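Local coordinates for protein lysine/ornithine decarboxylase (Vibrio vulnificus, PDB 2PLJ) that probably catalyses the pyridoxal phosphate-dependent decarboxylation of lysine and ornithine, and is held here with a putrescine adduct of its cofactor, at residues Q67-L72 / L98-S103; K73-N78 / P266-C271; P77-H82 / V287-G292. One frame throughout, in Å; residues are numbered along the deposited sequence.

Contact 1 (Q67-L72 / L98-S103)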
# COMPACT_ATOMS: atom_id res chain seq x y z
N GLN A 67 20.10 20.48 2.99
CA GLN A 67 19.47 21.79 2.73
C GLN A 67 18.18 21.99 3.52
O GLN A 67 17.95 23.07 4.11
CB GLN A 67 19.13 21.91 1.24
CG GLN A 67 20.36 22.21 0.40
CD GLN A 67 20.11 21.96 -1.08
OE1 GLN A 67 18.98 22.15 -1.57
NE2 GLN A 67 21.17 21.55 -1.79
N GLN A 68 17.32 20.98 3.46
CA GLN A 68 16.03 21.06 4.14
C GLN A 68 16.21 21.15 5.67
O GLN A 68 15.60 22.01 6.33
CB GLN A 68 15.13 19.89 3.72
CG GLN A 68 14.70 19.91 2.29
CD GLN A 68 13.96 21.20 1.95
OE1 GLN A 68 14.50 22.09 1.28
NE2 GLN A 68 12.73 21.31 2.42
N TYR A 69 17.06 20.29 6.22
CA TYR A 69 17.35 20.33 7.66
C TYR A 69 17.85 21.73 8.07
O TYR A 69 17.36 22.33 9.03
CB TYR A 69 18.39 19.29 8.05
CG TYR A 69 18.72 19.32 9.52
CD1 TYR A 69 17.90 18.67 10.45
CD2 TYR A 69 19.86 19.99 9.99
CE1 TYR A 69 18.20 18.73 11.83
CE2 TYR A 69 20.16 20.03 11.37
CZ TYR A 69 19.33 19.39 12.27
OH TYR A 69 19.62 19.43 13.63
N ARG A 70 18.82 22.24 7.31
CA ARG A 70 19.42 23.55 7.61
C ARG A 70 18.39 24.68 7.51
O ARG A 70 18.39 25.57 8.35
CB ARG A 70 20.60 23.79 6.69
CG ARG A 70 21.73 22.81 6.97
CD ARG A 70 22.89 23.02 5.97
NE ARG A 70 23.92 21.98 6.13
CZ ARG A 70 24.98 21.84 5.35
NH1 ARG A 70 25.19 22.68 4.33
NH2 ARG A 70 25.86 20.88 5.59
N ALA A 71 17.52 24.61 6.51
CA ALA A 71 16.47 25.62 6.32
C ALA A 71 15.50 25.62 7.50
O ALA A 71 15.13 26.69 8.00
CB ALA A 71 15.74 25.41 5.01
N LEU A 72 15.11 24.43 7.97
CA LEU A 72 14.20 24.34 9.12
C LEU A 72 14.86 24.83 10.42
O LEU A 72 14.23 25.56 11.20
CB LEU A 72 13.65 22.93 9.28
CG LEU A 72 12.53 22.80 10.34
CD1 LEU A 72 11.35 23.73 10.08
CD2 LEU A 72 12.05 21.37 10.36
N LEU A 98 22.29 12.38 11.09
CA LEU A 98 23.14 12.22 12.27
C LEU A 98 24.41 13.10 12.14
O LEU A 98 24.82 13.81 13.08
CB LEU A 98 23.51 10.75 12.46
CG LEU A 98 24.43 10.41 13.65
CD1 LEU A 98 23.72 10.71 14.99
CD2 LEU A 98 24.86 8.94 13.54
N ALA A 99 25.04 13.04 10.97
CA ALA A 99 26.29 13.76 10.75
C ALA A 99 26.04 15.28 10.81
O ALA A 99 26.92 16.06 11.20
CB ALA A 99 26.88 13.35 9.39
N GLU A 100 24.83 15.68 10.42
CA GLU A 100 24.43 17.07 10.37
C GLU A 100 24.10 17.64 11.78
O GLU A 100 24.08 18.86 11.99
CB GLU A 100 23.30 17.19 9.34
CG GLU A 100 22.90 18.58 8.92
CD GLU A 100 23.98 19.41 8.21
OE1 GLU A 100 24.95 18.91 7.58
OE2 GLU A 100 23.83 20.64 8.34
N GLY A 101 23.86 16.76 12.75
CA GLY A 101 23.55 17.15 14.13
C GLY A 101 22.09 16.93 14.54
O GLY A 101 21.68 17.34 15.64
N ALA A 102 21.33 16.25 13.69
CA ALA A 102 19.91 16.02 13.93
C ALA A 102 19.68 15.04 15.07
O ALA A 102 20.56 14.24 15.39
CB ALA A 102 19.21 15.47 12.68
N SER A 103 18.48 15.12 15.66
CA SER A 103 17.99 14.06 16.54
C SER A 103 16.90 13.28 15.75
O SER A 103 16.69 13.56 14.54
CB SER A 103 17.43 14.68 17.84
OG SER A 103 18.47 15.34 18.56
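Arg70 and Glu100 form the polar half of this contact, a two-pronged salt bridge joining helix 62-75 to the last turn of helix 91-100. The guanidinium comes side-on: NE of Arg70 reaches OE2 of Glu100 at 2.6 Å, while NH2 of Arg70 meets OE1 of Glu100 at 2.9 Å. Both oxygens lie near the guanidinium plane, but that plane is turned 39° from the carboxylate; NE meets OE2 from above the carboxylate plane, whereas NH2 meets OE1 on its syn side. Arginine suits the place because its chain runs extended from CG to NE across the gap, whereas Glu100 bends at chi2 (63°) to present its carboxylate.

The packing half centres on Tyr69. With CG opposite the backbone N (chi1 179°), its ring projects between the two backbones. CD2 of Tyr69 lies 3.5 Å from CG of Glu100, and CE1 of Tyr69 lies 3.5 Å from CB of Ala102, whose small methyl lets the ring come close. The hydroxyl oxygen OH of Tyr69 ends 3.4 Å from CA of Ala102. Gly101, readily accommodating a positive phi, turns the chain in a Schellman motif and brings Ala102 to the ring.

Glu100 thus serves twice: its methylene packs on the buried tyrosine while its carboxylate pairs with an exposed arginine. The paired charges probably steady one another beside the tyrosine packing.

Contact 2 (K73-N78 / P266-C271); sequences KNALPN and PIDQFC
Ala75 and Cys271 meet where the end of helix 62-75 lies against the first turn of helix 267-278. The backbones come very near, with CA of Ala75 only 4.5 Å from CA of Asp268, an approach suited to a residue as small as alanine. The methyl of Ala75 turns toward the other helix, its CB resting 3.8 Å from CG1 of Ile267. On the carbonyl side, CB of Cys271 approaches O of Ala75 to 3.3 Å. The sulfur continues the apolar patch: SG of Cys271 lies 3.6 Å from CG of Leu76. Cysteine fits here as a compact, polarisable side chain that touches both Leu76 and the Ala75 methyl.

A water ties the backbones together. It donates to O of Ala75 at 3.0 Å and to O of Asp268 at 2.9 Å, bridging two carbonyls that cannot bond to each other.

Further out, the chain path sets these groups in place. Leu76 is the first residue to leave helical geometry, and its CG, opposite its own carbonyl carbon (chi1 -84°), carries the branch to the sulfur. Phe256, Ile274 and Asn275 also touch the leucine side chain. On the other helix, Pro266 takes the N-cap position, where an N-H is not needed for the helix's own i to i+4 bonds and proline is tolerated, and its O receives the N of Phe270 at 2.9 Å. The Phe270 side chain packs on Pro222, Phe256 and Pro257.

No direct hydrogen bond crosses the interface. Its side-chain contacts are chiefly van der Waals, and the polar link is a single water; the close approach is consistent with alanine and cysteine at the nearest points, with Ile267 and Leu76 completing the apolar patch.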
# COMPACT_ATOMS: atom_id res chain seq x y z
N LYS A 73 16.11 24.40 10.65
CA LYS A 73 16.91 24.87 11.79
C LYS A 73 16.96 26.40 11.81
O LYS A 73 16.77 27.04 12.86
CB LYS A 73 18.32 24.27 11.73
CG LYS A 73 19.13 24.52 12.98
CD LYS A 73 20.50 23.86 12.89
CE LYS A 73 21.25 24.04 14.21
NZ LYS A 73 22.63 23.48 14.07
N ASN A 74 17.17 27.00 10.64
CA ASN A 74 17.24 28.45 10.58
C ASN A 74 15.88 29.13 10.80
O ASN A 74 15.81 30.23 11.37
CB ASN A 74 17.94 28.92 9.30
CG ASN A 74 18.66 30.25 9.51
OD1 ASN A 74 18.05 31.32 9.50
ND2 ASN A 74 19.97 30.18 9.79
N ALA A 75 14.81 28.45 10.39
CA ALA A 75 13.43 28.93 10.55
C ALA A 75 12.93 28.79 12.00
O ALA A 75 12.07 29.57 12.46
CB ALA A 75 12.49 28.19 9.59
N LEU A 76 13.48 27.83 12.73
CA LEU A 76 13.00 27.48 14.07
C LEU A 76 14.19 27.38 14.99
O LEU A 76 14.61 26.27 15.39
CB LEU A 76 12.25 26.14 14.07
CG LEU A 76 10.79 25.97 13.73
CD1 LEU A 76 10.53 24.44 13.78
CD2 LEU A 76 9.85 26.74 14.69
N PRO A 77 14.77 28.54 15.33
CA PRO A 77 15.95 28.51 16.14
C PRO A 77 15.56 28.08 17.55
O PRO A 77 14.41 28.29 17.96
CB PRO A 77 16.45 29.96 16.10
CG PRO A 77 15.24 30.77 15.83
CD PRO A 77 14.38 29.90 14.93
N ASN A 78 16.49 27.45 18.24
CA ASN A 78 16.27 27.00 19.61
C ASN A 78 15.19 25.93 19.73
O ASN A 78 14.47 25.89 20.72
CB ASN A 78 15.94 28.19 20.53
CG ASN A 78 17.03 29.20 20.55
OD1 ASN A 78 16.81 30.36 20.20
ND2 ASN A 78 18.24 28.77 20.90
N PRO A 266 6.72 29.93 2.49
CA PRO A 266 8.15 29.71 2.77
C PRO A 266 8.40 29.42 4.25
O PRO A 266 7.72 29.99 5.13
CB PRO A 266 8.77 31.05 2.39
CG PRO A 266 7.87 31.58 1.30
CD PRO A 266 6.49 31.18 1.74
N ILE A 267 9.37 28.55 4.54
CA ILE A 267 9.51 28.01 5.90
C ILE A 267 9.78 29.10 6.97
O ILE A 267 9.25 29.00 8.08
CB ILE A 267 10.51 26.81 5.97
CG1 ILE A 267 10.34 26.05 7.29
CG2 ILE A 267 11.98 27.27 5.72
CD1 ILE A 267 8.93 25.47 7.51
N ASP A 268 10.59 30.12 6.64
CA ASP A 268 10.85 31.23 7.61
C ASP A 268 9.57 31.95 8.00
O ASP A 268 9.32 32.19 9.19
CB ASP A 268 11.84 32.28 7.11
CG ASP A 268 13.19 31.72 6.81
OD1 ASP A 268 13.54 30.69 7.42
OD2 ASP A 268 13.90 32.34 5.99
N GLN A 269 8.77 32.28 6.99
CA GLN A 269 7.51 33.00 7.19
C GLN A 269 6.51 32.12 7.95
O GLN A 269 5.82 32.62 8.87
CB GLN A 269 6.91 33.43 5.87
CG GLN A 269 7.69 34.54 5.19
CD GLN A 269 7.28 34.70 3.75
OE1 GLN A 269 6.10 34.49 3.39
NE2 GLN A 269 8.24 35.05 2.90
N PHE A 270 6.48 30.84 7.58
CA PHE A 270 5.65 29.85 8.27
C PHE A 270 5.97 29.79 9.74
O PHE A 270 5.04 29.82 10.56
CB PHE A 270 5.84 28.46 7.65
CG PHE A 270 4.85 27.45 8.12
CD1 PHE A 270 3.64 27.28 7.43
CD2 PHE A 270 5.13 26.64 9.22
CE1 PHE A 270 2.71 26.32 7.83
CE2 PHE A 270 4.24 25.66 9.64
CZ PHE A 270 3.02 25.48 8.94
N CYS A 271 7.26 29.77 10.09
CA CYS A 271 7.67 29.57 11.49
C CYS A 271 7.67 30.84 12.35
O CYS A 271 7.76 30.74 13.56
CB CYS A 271 9.02 28.86 11.56
SG CYS A 271 8.91 27.16 10.91
O HOH W 1 11.62 32.13 10.96

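Contact 3 (P77-H82 / V287-G292); sequences PNVTLH and VLAEPG. With P3T ((4-{[(4-aminobutyl)amino]methyl}-5-hydroxy-6-methylpyridin-3-yl)methyl dihydrogen phosphate), chain D.
Thr80 and Leu81 pair with Leu288 and Ala289 in parallel strands, the axes of 79-82 and 287-289 lying 27° apart. The tight part is the backbone: N of Thr80 bonds to O of Val287 at 3.0 Å, N of Ala289 returns to O of Thr80 at 2.9 Å, and N of His82 reaches O of Ala289 at 2.8 Å. On one face, the small methyl of Ala289 lies against Val79 and Leu81, with CB of Ala289 3.8 Å from CG1 of Val79. On the other face CD2 of Leu288 packs on CB of Thr80.

Toward Asn78 the pairing opens to water. One molecule spans O of Asn78 and N of Val287; another spans OG1 of Thr80 and O of Val287. At the far end the chain leaves the strand for the cofactor. The extended Glu290 side chain puts OE2 2.7 Å from the pyridine nitrogen NAO of the ligand P3T, and Gly292, with no side chain in the way, gives its N to phosphate oxygen OAE at 2.8 Å.

First and last strands paired in parallel, with the ligand beyond their C-terminal ends, are the closing seam of a beta/alpha barrel.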
# COMPACT_ATOMS: atom_id res chain seq x y z
N PRO A 77 14.77 28.54 15.33
CA PRO A 77 15.95 28.51 16.14
C PRO A 77 15.56 28.08 17.55
O PRO A 77 14.41 28.29 17.96
CB PRO A 77 16.45 29.96 16.10
CG PRO A 77 15.24 30.77 15.83
CD PRO A 77 14.38 29.90 14.93
N ASN A 78 16.49 27.45 18.24
CA ASN A 78 16.27 27.00 19.61
C ASN A 78 15.19 25.93 19.73
O ASN A 78 14.47 25.89 20.72
CB ASN A 78 15.94 28.19 20.53
CG ASN A 78 17.03 29.20 20.55
OD1 ASN A 78 16.81 30.36 20.20
ND2 ASN A 78 18.24 28.77 20.90
N VAL A 79 15.04 25.13 18.68
CA VAL A 79 14.16 23.95 18.72
C VAL A 79 14.98 22.74 18.26
O VAL A 79 15.61 22.79 17.19
CB VAL A 79 12.92 24.14 17.79
CG1 VAL A 79 12.09 22.85 17.66
CG2 VAL A 79 12.08 25.35 18.27
N THR A 80 15.01 21.70 19.07
CA THR A 80 15.74 20.48 18.74
C THR A 80 14.88 19.71 17.73
O THR A 80 13.72 19.37 18.02
CB THR A 80 16.04 19.63 20.00
OG1 THR A 80 16.82 20.42 20.92
CG2 THR A 80 16.84 18.35 19.63
N LEU A 81 15.47 19.45 16.56
CA LEU A 81 14.73 18.79 15.48
C LEU A 81 14.95 17.28 15.48
O LEU A 81 16.07 16.80 15.22
CB LEU A 81 15.12 19.39 14.12
CG LEU A 81 14.96 20.91 14.01
CD1 LEU A 81 15.48 21.43 12.65
CD2 LEU A 81 13.51 21.34 14.28
N HIS A 82 13.88 16.56 15.77
CA HIS A 82 13.88 15.11 15.76
C HIS A 82 13.29 14.61 14.44
O HIS A 82 12.06 14.60 14.28
CB HIS A 82 13.05 14.60 16.95
CG HIS A 82 13.77 14.70 18.27
ND1 HIS A 82 13.92 15.88 18.96
CD2 HIS A 82 14.37 13.74 19.03
CE1 HIS A 82 14.58 15.66 20.09
NE2 HIS A 82 14.89 14.37 20.14
N VAL A 287 12.31 23.20 23.74
CA VAL A 287 11.34 22.90 22.72
C VAL A 287 11.94 21.91 21.73
O VAL A 287 13.10 22.06 21.34
CB VAL A 287 10.85 24.19 22.02
CG1 VAL A 287 9.77 23.87 20.97
CG2 VAL A 287 10.32 25.20 23.07
N LEU A 288 11.12 20.94 21.33
CA LEU A 288 11.46 19.90 20.32
C LEU A 288 10.47 19.99 19.16
O LEU A 288 9.34 20.49 19.33
CB LEU A 288 11.28 18.47 20.90
CG LEU A 288 11.77 18.10 22.30
CD1 LEU A 288 11.57 16.65 22.58
CD2 LEU A 288 13.29 18.49 22.47
N ALA A 289 10.86 19.49 17.98
CA ALA A 289 9.86 19.24 16.93
C ALA A 289 10.19 17.92 16.28
O ALA A 289 11.30 17.39 16.49
CB ALA A 289 9.85 20.35 15.88
N GLU A 290 9.27 17.44 15.45
CA GLU A 290 9.34 16.09 14.87
C GLU A 290 9.13 16.17 13.34
O GLU A 290 8.20 15.51 12.80
CB GLU A 290 8.24 15.19 15.48
CG GLU A 290 8.35 14.92 16.98
CD GLU A 290 7.03 14.43 17.61
OE1 GLU A 290 7.03 14.13 18.83
OE2 GLU A 290 6.00 14.31 16.91
N PRO A 291 9.96 16.96 12.64
CA PRO A 291 9.71 17.13 11.21
C PRO A 291 9.99 15.82 10.46
O PRO A 291 10.98 15.12 10.75
CB PRO A 291 10.71 18.23 10.80
CG PRO A 291 11.89 18.05 11.79
CD PRO A 291 11.19 17.65 13.09
N GLY A 292 9.11 15.48 9.52
CA GLY A 292 9.35 14.34 8.62
C GLY A 292 9.40 14.83 7.18
O GLY A 292 10.49 15.05 6.61
OAE P3T D . 6.45 16.37 9.38
PAU P3T D . 5.35 15.32 8.92
OAF P3T D . 6.01 14.22 7.97
OAC P3T D . 4.11 15.93 8.30
OAP P3T D . 4.85 14.44 10.18
CAM P3T D . 5.85 13.62 10.92
CAS P3T D . 5.12 13.12 12.17
CAH P3T D . 5.62 13.66 13.36
NAO P3T D . 5.07 13.32 14.53
CAQ P3T D . 4.02 12.51 14.61
CAA P3T D . 3.42 12.19 16.00
CAR P3T D . 3.45 11.95 13.45
OAD P3T D . 2.40 11.13 13.57
CAT P3T D . 4.00 12.28 12.19
CAG P3T D . 3.46 11.67 11.01
NAN P3T D . 2.20 11.24 11.00
CAL P3T D . 1.50 10.56 9.87
CAK P3T D . 1.68 11.28 8.53
CAJ P3T D . 0.96 10.38 7.47
CAI P3T D . 1.07 11.00 6.07
NAB P3T D . 0.23 10.29 5.08
O HOH W 2 14.14 25.29 23.22
O HOH W 3 15.46 22.07 22.59

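In the fold
Contact 3 is the buried core, where barrel strands pair through backbone bonds and lead into the ligand pocket; contacts 1 and 2 lie in the helical layer around the barrel and are only partly buried. Both use helix 62-75 at successive turns, contact 1 joining it to helix 91-100 and contact 2 to helix 267-278. Their chemistry differs accordingly: contact 1 adds a charged pair at its exposed side, through Arg70, whereas contact 2 relies on apolar packing around Ala75 and Cys271 and one bridging water. Leu72, in the 67-72 segment, links it to the other two contacts, touching Ile267 with CD1 and Pro291 with CD2. Ser103 brings contact 1 back to the sheet, its N probably hydrogen-bonded to O of Leu81.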